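Long-range contacts in putative malic enzyme ((S)-malate:NAD+ oxidoreductase (decarboxylating)) (Streptococcus pyogenes, PDB 2A9F), which probably acts as an NAD-dependent malic enzyme, oxidising and decarboxylating (S)-malate with the help of a divalent metal ion such as magnesium or manganese: residues I191-G196 with T213-V218; L252-E257 with A273-K278; I261-S266 with P283-M288. All blocks are in the same frame, centred on the assembly; numbering follows the deposited sequence.

Contact 1: I191-G196 with T213-V218; sequences IVVNGG and TKVTVV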
ATOM      1  N   ILE A 191     -30.676  -3.688 -29.840  1.00 54.09           N
ATOM      2  CA  ILE A 191     -29.582  -4.302 -29.097  1.00 50.52           C
ATOM      3  C   ILE A 191     -30.022  -5.429 -28.154  1.00 51.35           C
ATOM      4  O   ILE A 191     -30.824  -5.207 -27.238  1.00 50.01           O
ATOM      5  CB  ILE A 191     -28.859  -3.207 -28.270  1.00 48.86           C
ATOM      6  CG1 ILE A 191     -28.424  -2.064 -29.189  1.00 48.52           C
ATOM      7  CG2 ILE A 191     -27.684  -3.794 -27.535  1.00 48.92           C
ATOM      8  CD1 ILE A 191     -27.784  -0.894 -28.473  1.00 43.61           C
ATOM      9  N   VAL A 192     -29.480  -6.627 -28.380  1.00 49.99           N
ATOM     10  CA  VAL A 192     -29.784  -7.799 -27.551  1.00 49.45           C
ATOM     11  C   VAL A 192     -28.626  -8.128 -26.601  1.00 49.34           C
ATOM     12  O   VAL A 192     -27.530  -8.430 -27.058  1.00 50.34           O
ATOM     13  CB  VAL A 192     -30.029  -9.056 -28.417  1.00 50.67           C
ATOM     14  CG1 VAL A 192     -30.093 -10.289 -27.518  1.00 49.88           C
ATOM     15  CG2 VAL A 192     -31.318  -8.920 -29.208  1.00 49.21           C
ATOM     16  N   VAL A 193     -28.869  -8.088 -25.293  1.00 48.34           N
ATOM     17  CA  VAL A 193     -27.831  -8.404 -24.306  1.00 48.30           C
ATOM     18  C   VAL A 193     -28.067  -9.754 -23.608  1.00 48.71           C
ATOM     19  O   VAL A 193     -29.075  -9.953 -22.938  1.00 48.68           O
ATOM     20  CB  VAL A 193     -27.736  -7.309 -23.208  1.00 48.41           C
ATOM     21  CG1 VAL A 193     -26.781  -7.754 -22.103  1.00 47.40           C
ATOM     22  CG2 VAL A 193     -27.252  -6.002 -23.815  1.00 48.83           C
ATOM     23  N   ASN A 194     -27.132 -10.682 -23.759  1.00 49.64           N
ATOM     24  CA  ASN A 194     -27.276 -11.984 -23.120  1.00 48.59           C
ATOM     25  C   ASN A 194     -26.580 -11.989 -21.766  1.00 47.38           C
ATOM     26  O   ASN A 194     -25.362 -12.026 -21.687  1.00 45.34           O
ATOM     27  CB  ASN A 194     -26.688 -13.082 -24.004  1.00 50.35           C
ATOM     28  CG  ASN A 194     -27.247 -14.451 -23.681  1.00 52.64           C
ATOM     29  OD1 ASN A 194     -26.502 -15.419 -23.544  1.00 54.43           O
ATOM     30  ND2 ASN A 194     -28.571 -14.544 -23.566  1.00 56.51           N
ATOM     31  N   GLY A 195     -27.370 -11.933 -20.702  1.00 49.17           N
ATOM     32  CA  GLY A 195     -26.809 -11.943 -19.363  1.00 51.11           C
ATOM     33  C   GLY A 195     -27.725 -11.271 -18.360  1.00 51.75           C
ATOM     34  O   GLY A 195     -27.846 -10.046 -18.339  1.00 50.44           O
ATOM     35  N   GLY A 196     -28.374 -12.071 -17.521  1.00 53.66           N
ATOM     36  CA  GLY A 196     -29.283 -11.518 -16.528  1.00 52.21           C
ATOM     37  C   GLY A 196     -28.532 -11.053 -15.303  1.00 52.58           C
ATOM     38  O   GLY A 196     -29.037 -10.246 -14.529  1.00 53.59           O
ATOM     39  N   THR A 213     -32.131   3.181 -27.531  1.00 60.63           N
ATOM     40  CA  THR A 213     -33.586   3.222 -27.397  1.00 61.57           C
ATOM     41  C   THR A 213     -34.210   1.851 -27.117  1.00 61.43           C
ATOM     42  O   THR A 213     -35.044   1.709 -26.220  1.00 61.54           O
ATOM     43  CB  THR A 213     -34.238   3.783 -28.688  1.00 63.39           C
ATOM     44  OG1 THR A 213     -33.854   5.154 -28.870  1.00 66.14           O
ATOM     45  CG2 THR A 213     -35.752   3.684 -28.617  1.00 63.10           C
ATOM     46  N   LYS A 214     -33.811   0.847 -27.889  1.00 59.16           N
ATOM     47  CA  LYS A 214     -34.365  -0.480 -27.714  1.00 56.93           C
ATOM     48  C   LYS A 214     -33.374  -1.597 -27.388  1.00 54.72           C
ATOM     49  O   LYS A 214     -32.622  -2.052 -28.248  1.00 54.73           O
ATOM     50  CB  LYS A 214     -35.191  -0.839 -28.949  1.00 59.40           C
ATOM     51  CG  LYS A 214     -34.723  -0.212 -30.258  1.00 62.00           C
ATOM     52  CD  LYS A 214     -35.791  -0.440 -31.346  1.00 64.46           C
ATOM     53  CE  LYS A 214     -35.493   0.288 -32.664  1.00 66.05           C
ATOM     54  NZ  LYS A 214     -34.607  -0.483 -33.583  1.00 65.80           N
ATOM     55  N   VAL A 215     -33.399  -2.040 -26.134  1.00 51.46           N
ATOM     56  CA  VAL A 215     -32.524  -3.108 -25.650  1.00 48.47           C
ATOM     57  C   VAL A 215     -33.373  -4.245 -25.065  1.00 48.96           C
ATOM     58  O   VAL A 215     -34.259  -4.004 -24.251  1.00 46.29           O
ATOM     59  CB  VAL A 215     -31.568  -2.589 -24.517  1.00 46.03           C
ATOM     60  CG1 VAL A 215     -30.712  -3.721 -23.968  1.00 41.66           C
ATOM     61  CG2 VAL A 215     -30.691  -1.469 -25.037  1.00 44.50           C
ATOM     62  N   THR A 216     -33.111  -5.480 -25.489  1.00 48.20           N
ATOM     63  CA  THR A 216     -33.821  -6.630 -24.956  1.00 49.81           C
ATOM     64  C   THR A 216     -32.807  -7.481 -24.215  1.00 49.13           C
ATOM     65  O   THR A 216     -31.810  -7.903 -24.787  1.00 47.33           O
ATOM     66  CB  THR A 216     -34.477  -7.502 -26.053  1.00 52.28           C
ATOM     67  OG1 THR A 216     -35.564  -6.787 -26.657  1.00 53.73           O
ATOM     68  CG2 THR A 216     -35.016  -8.792 -25.442  1.00 52.53           C
ATOM     69  N   VAL A 217     -33.078  -7.725 -22.938  1.00 48.75           N
ATOM     70  CA  VAL A 217     -32.189  -8.509 -22.088  1.00 47.62           C
ATOM     71  C   VAL A 217     -32.574  -9.984 -22.069  1.00 48.03           C
ATOM     72  O   VAL A 217     -33.751 -10.333 -22.054  1.00 48.71           O
ATOM     73  CB  VAL A 217     -32.203  -7.945 -20.657  1.00 47.03           C
ATOM     74  CG1 VAL A 217     -31.295  -8.768 -19.760  1.00 45.45           C
ATOM     75  CG2 VAL A 217     -31.756  -6.482 -20.683  1.00 43.30           C
ATOM     76  N   VAL A 218     -31.587 -10.862 -22.062  1.00 47.97           N
ATOM     77  CA  VAL A 218     -31.890 -12.277 -22.064  1.00 48.83           C
ATOM     78  C   VAL A 218     -31.111 -13.013 -21.016  1.00 50.54           C
ATOM     79  O   VAL A 218     -29.924 -12.767 -20.849  1.00 51.95           O
ATOM     80  CB  VAL A 218     -31.520 -12.917 -23.393  1.00 48.68           C
ATOM     81  CG1 VAL A 218     -32.346 -14.186 -23.610  1.00 46.79           C
ATOM     82  CG2 VAL A 218     -31.684 -11.908 -24.513  1.00 48.66           C
TER

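Contact 2: L252-E257 with A273-K278; sequences LEDALE and AEWISK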
ATOM      1  N   LEU A 252     -37.176 -16.750 -27.057  1.00 73.45           N
ATOM      2  CA  LEU A 252     -35.844 -17.176 -26.650  1.00 73.10           C
ATOM      3  C   LEU A 252     -34.723 -16.417 -27.359  1.00 72.32           C
ATOM      4  O   LEU A 252     -34.963 -15.696 -28.326  1.00 72.79           O
ATOM      5  CB  LEU A 252     -35.675 -18.664 -26.933  1.00 72.79           C
ATOM      6  CG  LEU A 252     -34.636 -19.324 -26.034  1.00 73.92           C
ATOM      7  CD1 LEU A 252     -35.260 -19.517 -24.663  1.00 73.01           C
ATOM      8  CD2 LEU A 252     -34.186 -20.663 -26.617  1.00 75.16           C
ATOM      9  N   GLU A 253     -33.499 -16.590 -26.867  1.00 71.13           N
ATOM     10  CA  GLU A 253     -32.326 -15.950 -27.454  1.00 70.24           C
ATOM     11  C   GLU A 253     -32.424 -16.012 -28.982  1.00 70.58           C
ATOM     12  O   GLU A 253     -32.351 -14.990 -29.665  1.00 69.52           O
ATOM     13  CB  GLU A 253     -31.059 -16.667 -26.970  1.00 70.13           C
ATOM     14  CG  GLU A 253     -29.767 -16.251 -27.658  1.00 69.68           C
ATOM     15  CD  GLU A 253     -29.391 -14.809 -27.394  1.00 69.58           C
ATOM     16  OE1 GLU A 253     -29.062 -14.468 -26.238  1.00 70.77           O
ATOM     17  OE2 GLU A 253     -29.426 -14.008 -28.346  1.00 69.12           O
ATOM     18  N   ASP A 254     -32.599 -17.220 -29.505  1.00 70.65           N
ATOM     19  CA  ASP A 254     -32.730 -17.429 -30.943  1.00 70.68           C
ATOM     20  C   ASP A 254     -33.778 -16.460 -31.481  1.00 69.82           C
ATOM     21  O   ASP A 254     -33.560 -15.764 -32.472  1.00 69.26           O
ATOM     22  CB  ASP A 254     -33.182 -18.870 -31.220  1.00 72.63           C
ATOM     23  CG  ASP A 254     -33.301 -19.180 -32.703  1.00 73.59           C
ATOM     24  OD1 ASP A 254     -33.314 -18.233 -33.519  1.00 74.60           O
ATOM     25  OD2 ASP A 254     -33.395 -20.377 -33.052  1.00 74.84           O
ATOM     26  N   ALA A 255     -34.920 -16.418 -30.807  1.00 68.93           N
ATOM     27  CA  ALA A 255     -36.009 -15.559 -31.226  1.00 67.85           C
ATOM     28  C   ALA A 255     -35.731 -14.088 -30.909  1.00 67.70           C
ATOM     29  O   ALA A 255     -36.641 -13.260 -30.890  1.00 68.83           O
ATOM     30  CB  ALA A 255     -37.317 -16.028 -30.574  1.00 66.94           C
ATOM     31  N   LEU A 256     -34.469 -13.753 -30.664  1.00 67.88           N
ATOM     32  CA  LEU A 256     -34.123 -12.365 -30.371  1.00 66.29           C
ATOM     33  C   LEU A 256     -33.227 -11.733 -31.417  1.00 65.59           C
ATOM     34  O   LEU A 256     -33.283 -10.523 -31.638  1.00 63.19           O
ATOM     35  CB  LEU A 256     -33.475 -12.240 -28.998  1.00 65.49           C
ATOM     36  CG  LEU A 256     -34.507 -12.035 -27.899  1.00 65.27           C
ATOM     37  CD1 LEU A 256     -33.798 -11.699 -26.620  1.00 66.68           C
ATOM     38  CD2 LEU A 256     -35.447 -10.907 -28.281  1.00 65.96           C
ATOM     39  N   GLU A 257     -32.401 -12.555 -32.051  1.00 65.26           N
ATOM     40  CA  GLU A 257     -31.515 -12.081 -33.100  1.00 66.52           C
ATOM     41  C   GLU A 257     -32.377 -11.511 -34.218  1.00 65.91           C
ATOM     42  O   GLU A 257     -31.916 -10.670 -34.989  1.00 66.26           O
ATOM     43  CB  GLU A 257     -30.690 -13.232 -33.673  1.00 68.73           C
ATOM     44  CG  GLU A 257     -30.112 -14.190 -32.653  1.00 69.92           C
ATOM     45  CD  GLU A 257     -29.211 -13.506 -31.653  1.00 71.15           C
ATOM     46  OE1 GLU A 257     -28.231 -14.143 -31.218  1.00 71.77           O
ATOM     47  OE2 GLU A 257     -29.489 -12.344 -31.293  1.00 70.55           O
ATOM     48  N   ALA A 273     -24.172 -20.165 -35.050  1.00 73.31           N
ATOM     49  CA  ALA A 273     -24.104 -19.515 -36.357  1.00 72.89           C
ATOM     50  C   ALA A 273     -25.415 -19.313 -37.124  1.00 72.37           C
ATOM     51  O   ALA A 273     -25.750 -18.189 -37.482  1.00 70.39           O
ATOM     52  CB  ALA A 273     -23.113 -20.263 -37.231  1.00 72.12           C
ATOM     53  N   GLU A 274     -26.148 -20.397 -37.378  1.00 72.98           N
ATOM     54  CA  GLU A 274     -27.405 -20.330 -38.134  1.00 73.24           C
ATOM     55  C   GLU A 274     -28.223 -19.076 -37.854  1.00 72.46           C
ATOM     56  O   GLU A 274     -28.705 -18.418 -38.776  1.00 72.55           O
ATOM     57  CB  GLU A 274     -28.292 -21.547 -37.841  1.00 74.68           C
ATOM     58  CG  GLU A 274     -27.574 -22.882 -37.817  1.00 78.62           C
ATOM     59  CD  GLU A 274     -26.816 -23.100 -36.519  1.00 80.60           C
ATOM     60  OE1 GLU A 274     -27.458 -23.010 -35.446  1.00 82.03           O
ATOM     61  OE2 GLU A 274     -25.590 -23.362 -36.569  1.00 80.00           O
ATOM     62  N   TRP A 275     -28.379 -18.753 -36.576  1.00 71.10           N
ATOM     63  CA  TRP A 275     -29.161 -17.599 -36.163  1.00 70.17           C
ATOM     64  C   TRP A 275     -28.686 -16.303 -36.802  1.00 69.24           C
ATOM     65  O   TRP A 275     -29.491 -15.539 -37.325  1.00 68.45           O
ATOM     66  CB  TRP A 275     -29.134 -17.464 -34.637  1.00 70.81           C
ATOM     67  CG  TRP A 275     -29.607 -18.696 -33.910  1.00 71.93           C
ATOM     68  CD1 TRP A 275     -30.506 -19.623 -34.360  1.00 70.73           C
ATOM     69  CD2 TRP A 275     -29.253 -19.098 -32.582  1.00 72.44           C
ATOM     70  NE1 TRP A 275     -30.734 -20.574 -33.397  1.00 71.51           N
ATOM     71  CE2 TRP A 275     -29.980 -20.278 -32.294  1.00 72.56           C
ATOM     72  CE3 TRP A 275     -28.395 -18.576 -31.604  1.00 73.02           C
ATOM     73  CZ2 TRP A 275     -29.875 -20.946 -31.068  1.00 72.58           C
ATOM     74  CZ3 TRP A 275     -28.292 -19.243 -30.383  1.00 73.67           C
ATOM     75  CH2 TRP A 275     -29.030 -20.418 -30.129  1.00 72.17           C
ATOM     76  N   ILE A 276     -27.377 -16.067 -36.765  1.00 69.01           N
ATOM     77  CA  ILE A 276     -26.793 -14.852 -37.329  1.00 68.23           C
ATOM     78  C   ILE A 276     -27.500 -14.473 -38.619  1.00 68.72           C
ATOM     79  O   ILE A 276     -27.821 -13.306 -38.855  1.00 68.37           O
ATOM     80  CB  ILE A 276     -25.284 -15.037 -37.599  1.00 67.00           C
ATOM     81  CG1 ILE A 276     -24.555 -15.257 -36.269  1.00 66.43           C
ATOM     82  CG2 ILE A 276     -24.723 -13.820 -38.328  1.00 65.75           C
ATOM     83  CD1 ILE A 276     -23.083 -15.574 -36.403  1.00 67.15           C
ATOM     84  N   SER A 277     -27.756 -15.483 -39.439  1.00 68.59           N
ATOM     85  CA  SER A 277     -28.433 -15.296 -40.710  1.00 68.52           C
ATOM     86  C   SER A 277     -29.692 -14.453 -40.526  1.00 66.71           C
ATOM     87  O   SER A 277     -29.944 -13.537 -41.301  1.00 67.56           O
ATOM     88  CB  SER A 277     -28.800 -16.665 -41.294  1.00 69.59           C
ATOM     89  OG  SER A 277     -27.706 -17.569 -41.203  1.00 70.48           O
ATOM     90  N   LYS A 278     -30.469 -14.759 -39.489  1.00 65.13           N
ATOM     91  CA  LYS A 278     -31.717 -14.043 -39.208  1.00 63.34           C
ATOM     92  C   LYS A 278     -31.592 -12.702 -38.480  1.00 60.70           C
ATOM     93  O   LYS A 278     -32.605 -12.084 -38.149  1.00 56.75           O
ATOM     94  CB  LYS A 278     -32.685 -14.942 -38.419  1.00 66.62           C
ATOM     95  CG  LYS A 278     -33.366 -16.062 -39.231  1.00 68.53           C
ATOM     96  CD  LYS A 278     -32.721 -17.427 -38.977  1.00 70.37           C
ATOM     97  CE  LYS A 278     -33.534 -18.572 -39.588  1.00 70.01           C
ATOM     98  NZ  LYS A 278     -33.573 -18.527 -41.081  1.00 68.86           N
TER

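Contact 3: I261-S266 with P283-M288; sequences IFIGVS and PVIFAM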
ATOM      1  N   ILE A 261     -29.569  -5.467 -34.542  1.00 59.73           N
ATOM      2  CA  ILE A 261     -28.379  -4.864 -35.137  1.00 61.60           C
ATOM      3  C   ILE A 261     -27.054  -5.325 -34.499  1.00 61.79           C
ATOM      4  O   ILE A 261     -25.985  -5.047 -35.031  1.00 61.12           O
ATOM      5  CB  ILE A 261     -28.505  -3.328 -35.126  1.00 62.64           C
ATOM      6  CG1 ILE A 261     -29.903  -2.946 -35.620  1.00 63.23           C
ATOM      7  CG2 ILE A 261     -27.473  -2.700 -36.057  1.00 64.89           C
ATOM      8  CD1 ILE A 261     -30.178  -1.471 -35.675  1.00 64.87           C
ATOM      9  N   PHE A 262     -27.142  -6.030 -33.368  1.00 62.99           N
ATOM     10  CA  PHE A 262     -25.982  -6.601 -32.674  1.00 63.41           C
ATOM     11  C   PHE A 262     -26.229  -7.087 -31.253  1.00 62.54           C
ATOM     12  O   PHE A 262     -27.110  -6.593 -30.549  1.00 62.15           O
ATOM     13  CB  PHE A 262     -24.777  -5.654 -32.687  1.00 65.21           C
ATOM     14  CG  PHE A 262     -24.991  -4.363 -31.968  1.00 66.42           C
ATOM     15  CD1 PHE A 262     -25.074  -4.328 -30.584  1.00 67.28           C
ATOM     16  CD2 PHE A 262     -25.053  -3.170 -32.677  1.00 65.85           C
ATOM     17  CE1 PHE A 262     -25.208  -3.115 -29.913  1.00 68.75           C
ATOM     18  CE2 PHE A 262     -25.187  -1.955 -32.020  1.00 67.47           C
ATOM     19  CZ  PHE A 262     -25.265  -1.925 -30.633  1.00 68.17           C
ATOM     20  N   ILE A 263     -25.420  -8.067 -30.856  1.00 61.96           N
ATOM     21  CA  ILE A 263     -25.495  -8.712 -29.551  1.00 60.34           C
ATOM     22  C   ILE A 263     -24.230  -8.555 -28.704  1.00 60.92           C
ATOM     23  O   ILE A 263     -23.111  -8.682 -29.208  1.00 59.98           O
ATOM     24  CB  ILE A 263     -25.774 -10.231 -29.733  1.00 58.57           C
ATOM     25  CG1 ILE A 263     -25.564 -10.998 -28.426  1.00 58.99           C
ATOM     26  CG2 ILE A 263     -24.838 -10.800 -30.764  1.00 57.69           C
ATOM     27  CD1 ILE A 263     -25.781 -12.495 -28.562  1.00 55.12           C
ATOM     28  N   GLY A 264     -24.434  -8.267 -27.419  1.00 62.20           N
ATOM     29  CA  GLY A 264     -23.358  -8.147 -26.451  1.00 62.16           C
ATOM     30  C   GLY A 264     -23.615  -9.345 -25.551  1.00 63.85           C
ATOM     31  O   GLY A 264     -24.734  -9.521 -25.072  1.00 61.65           O
ATOM     32  N   VAL A 265     -22.608 -10.171 -25.293  1.00 66.70           N
ATOM     33  CA  VAL A 265     -22.839 -11.372 -24.481  1.00 70.17           C
ATOM     34  C   VAL A 265     -21.971 -11.710 -23.252  1.00 72.13           C
ATOM     35  O   VAL A 265     -21.047 -10.976 -22.891  1.00 71.91           O
ATOM     36  CB  VAL A 265     -22.846 -12.589 -25.403  1.00 71.64           C
ATOM     37  CG1 VAL A 265     -24.236 -12.822 -25.948  1.00 72.29           C
ATOM     38  CG2 VAL A 265     -21.891 -12.351 -26.560  1.00 72.23           C
ATOM     39  N   SER A 266     -22.290 -12.845 -22.618  1.00 74.40           N
ATOM     40  CA  SER A 266     -21.577 -13.319 -21.425  1.00 75.08           C
ATOM     41  C   SER A 266     -21.587 -14.848 -21.181  1.00 76.15           C
ATOM     42  O   SER A 266     -20.997 -15.312 -20.203  1.00 76.51           O
ATOM     43  CB  SER A 266     -22.133 -12.609 -20.181  1.00 74.83           C
ATOM     44  OG  SER A 266     -22.020 -11.199 -20.296  1.00 73.04           O
ATOM     45  N   PRO A 283     -24.993  -7.267 -39.010  1.00 60.14           N
ATOM     46  CA  PRO A 283     -24.941  -7.751 -37.632  1.00 61.14           C
ATOM     47  C   PRO A 283     -23.588  -7.676 -36.925  1.00 61.71           C
ATOM     48  O   PRO A 283     -22.621  -8.319 -37.331  1.00 62.15           O
ATOM     49  CB  PRO A 283     -25.445  -9.184 -37.767  1.00 61.34           C
ATOM     50  CG  PRO A 283     -24.886  -9.593 -39.086  1.00 60.54           C
ATOM     51  CD  PRO A 283     -25.162  -8.389 -39.952  1.00 59.65           C
ATOM     52  N   VAL A 284     -23.530  -6.877 -35.867  1.00 61.80           N
ATOM     53  CA  VAL A 284     -22.318  -6.750 -35.071  1.00 62.34           C
ATOM     54  C   VAL A 284     -22.463  -7.832 -34.001  1.00 61.19           C
ATOM     55  O   VAL A 284     -23.575  -8.277 -33.726  1.00 61.35           O
ATOM     56  CB  VAL A 284     -22.217  -5.354 -34.405  1.00 63.17           C
ATOM     57  CG1 VAL A 284     -20.937  -5.249 -33.602  1.00 64.90           C
ATOM     58  CG2 VAL A 284     -22.260  -4.272 -35.461  1.00 64.52           C
ATOM     59  N   ILE A 285     -21.348  -8.254 -33.411  1.00 59.22           N
ATOM     60  CA  ILE A 285     -21.357  -9.297 -32.392  1.00 57.00           C
ATOM     61  C   ILE A 285     -20.197  -9.149 -31.411  1.00 56.62           C
ATOM     62  O   ILE A 285     -19.041  -9.058 -31.816  1.00 55.48           O
ATOM     63  CB  ILE A 285     -21.265 -10.691 -33.054  1.00 58.28           C
ATOM     64  CG1 ILE A 285     -22.606 -11.041 -33.711  1.00 58.34           C
ATOM     65  CG2 ILE A 285     -20.832 -11.738 -32.029  1.00 58.36           C
ATOM     66  CD1 ILE A 285     -22.615 -12.380 -34.416  1.00 58.84           C
ATOM     67  N   PHE A 286     -20.503  -9.134 -30.119  1.00 56.73           N
ATOM     68  CA  PHE A 286     -19.458  -9.013 -29.105  1.00 57.15           C
ATOM     69  C   PHE A 286     -19.504 -10.175 -28.135  1.00 57.19           C
ATOM     70  O   PHE A 286     -20.168 -10.117 -27.114  1.00 56.95           O
ATOM     71  CB  PHE A 286     -19.593  -7.681 -28.364  1.00 56.88           C
ATOM     72  CG  PHE A 286     -19.228  -6.504 -29.206  1.00 60.47           C
ATOM     73  CD1 PHE A 286     -17.912  -6.302 -29.598  1.00 60.06           C
ATOM     74  CD2 PHE A 286     -20.205  -5.644 -29.687  1.00 62.94           C
ATOM     75  CE1 PHE A 286     -17.576  -5.262 -30.463  1.00 61.30           C
ATOM     76  CE2 PHE A 286     -19.879  -4.601 -30.553  1.00 62.98           C
ATOM     77  CZ  PHE A 286     -18.566  -4.409 -30.944  1.00 62.44           C
ATOM     78  N   ALA A 287     -18.802 -11.245 -28.479  1.00 57.71           N
ATOM     79  CA  ALA A 287     -18.770 -12.423 -27.634  1.00 57.61           C
ATOM     80  C   ALA A 287     -17.652 -12.234 -26.626  1.00 57.76           C
ATOM     81  O   ALA A 287     -16.510 -12.619 -26.874  1.00 59.76           O
ATOM     82  CB  ALA A 287     -18.524 -13.650 -28.474  1.00 57.85           C
ATOM     83  N   MET A 288     -17.996 -11.632 -25.488  1.00 56.98           N
ATOM     84  CA  MET A 288     -17.043 -11.340 -24.427  1.00 56.13           C
ATOM     85  C   MET A 288     -16.720 -12.488 -23.493  1.00 56.45           C
ATOM     86  O   MET A 288     -15.873 -12.347 -22.615  1.00 56.10           O
ATOM     87  CB  MET A 288     -17.549 -10.161 -23.602  1.00 55.68           C
ATOM     88  CG  MET A 288     -17.702  -8.895 -24.406  1.00 55.80           C
ATOM     89  SD  MET A 288     -16.169  -8.513 -25.264  1.00 52.92           S
ATOM     90  CE  MET A 288     -16.375  -9.393 -26.750  1.00 55.62           C
TER

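Contact 1: I191-G196 with T213-V218
V215 fits the hollow between I191 and V193 on one face of this parallel strand pair: its CG2 rests against I191 CB and its CG1 reaches V193 CG2, 4.1 Å away. On the other face V218 is the main bump, filling the groove beside V192 and N194. V218 CG2, anti to its own carbonyl carbon, settles over V193 O (3.6 Å) and against V192 CG1 (3.8 Å), while N194 swings its ND2 over V218 CB (3.4 Å). Beta-branched valine and isoleucine suit these places, being short and broad enough to fill the furrows between adjacent strands. Between the strands runs a ladder of backbone bonds, I191 N to K214 O, T216 N to I191 O, V193 N to T216 O and V218 N to V193 O. A last rung, G195 N to V218 O at 2.7 Å, lies past the strand end. Glycine suits position 195, where a phi of 154° would press a beta carbon into the carbonyl of N194. Helix 198-210 covers the I191, V215 and V217 face; L256 packs on V192, T216 and V218. Strand, glycine-rich turn, helix and parallel strand form a beta-alpha-beta unit, consistent with the dinucleotide-binding Rossmann fold.

Contact 2: L252-E257 with A273-K278
The indole of W275 carries the side chain of D254 over one face. D254 CG stands above the plane, displaced toward the rim beside NE1, and the carboxylate is turned 37° from the ring. D254 CB, on the same face, makes a CH-pi contact, 3.9 Å from the centroid of the five-membered ring and 23° off its normal. OD2 of D254 comes within 2.7 Å of W275 NE1, but it approaches from above the ring and the angle is poor, so closeness does not make a hydrogen bond; the separation is tight enough that its exact value is doubtful. The placement follows from torsions on both sides: D254 CG is anti to its backbone N (chi1 -178°), whereas W275 CG is anti to its carbonyl carbon, and the two side chains meet at about a right angle. Oblique to the indole lie E253 CG, 4.3 Å from W275 CZ3, and E257 OE1. E257 also lays its CG 4.0 Å from the W275 CB methylene. Glutamate suits both places because its aliphatic stem can pack on carbon. The two acids converge, E253 OE2 lying 3.1 Å from E257 OE1; two acceptors so close, on buried residues, might raise the proton affinity of one. K278 is tied by its backbone to A259. Tryptophan is apt here, since its broad plate spans the gap between segments whose backbones make no hydrogen bonds to each other. The contact joins two short, weakly bonded helices, 254-257 and 273-277. The first lies against strands 190-194 and 214-219, and the second reaches strand 284-287 through I276, so the pair forms part of a helical layer against one side of a Rossmann-type parallel sheet.

Contact 3: I261-S266 with P283-M288
F262 and V284 stand side by side and point the same way from adjacent parallel strands. F262 CG takes the crowded position, between the backbone N and the carbonyl carbon (chi1 63°), and V284 CB lies oblique to the phenyl ring. The two beta carbons are modelled too close together, so the exact spacing of this pair is doubtful. On the opposite face I263 crosses I285, its CG2 meeting I285 CG1 at 3.7 Å; beta-branched, apolar isoleucines suit this face, where they cross obliquely and touch branch to branch. F286 returns to the F262 side, and its CB sits 3.8 Å from I263 O. G264 pairs with F286 in the register. Farther along, V265 O lies against M288 CB. Backbone bonds hold the pair: F286 N to I263 O measures 2.8 Å, V284 N bonds to I261 O, and I263 N to V284 O is weak. The backbone fits an inverse gamma turn centred on A287, its bond weak, and the chain then leads on toward N290, predicted to bind (S)-malate. Helix 162-180 covers the F262, V284 and F286 face through A174, I175 and S178, a good place for the bulky aromatics. Strand 262-264 also bonds to strand 190-194 through V192 and N194, while strand 284-287 lies between strand 262-264 and the outermost strand 307-310, in the parallel part of the sheet.

In the fold
All three contacts belong to the NAD-binding domain, and along the chain contact 1 closes before the others open, whereas the segments of contacts 2 and 3 alternate. Contacts 1 and 3, with centres about 10 Å apart, share one sheet: strands 190-194 and 262-264 are neighbours, so the order 214-219, 190-194, 262-264, 284-287 runs unbroken through both. Contact 2 lies about 13 Å from contact 1 and 12 Å from contact 3, centre to centre, and is layered on one face of that sheet, where L256 meets contact 1 and I276 contact 3. Helices 198-210 and 162-180 cover the other face, giving the three-layered build of a Rossmann-type domain that would carry the dinucleotide.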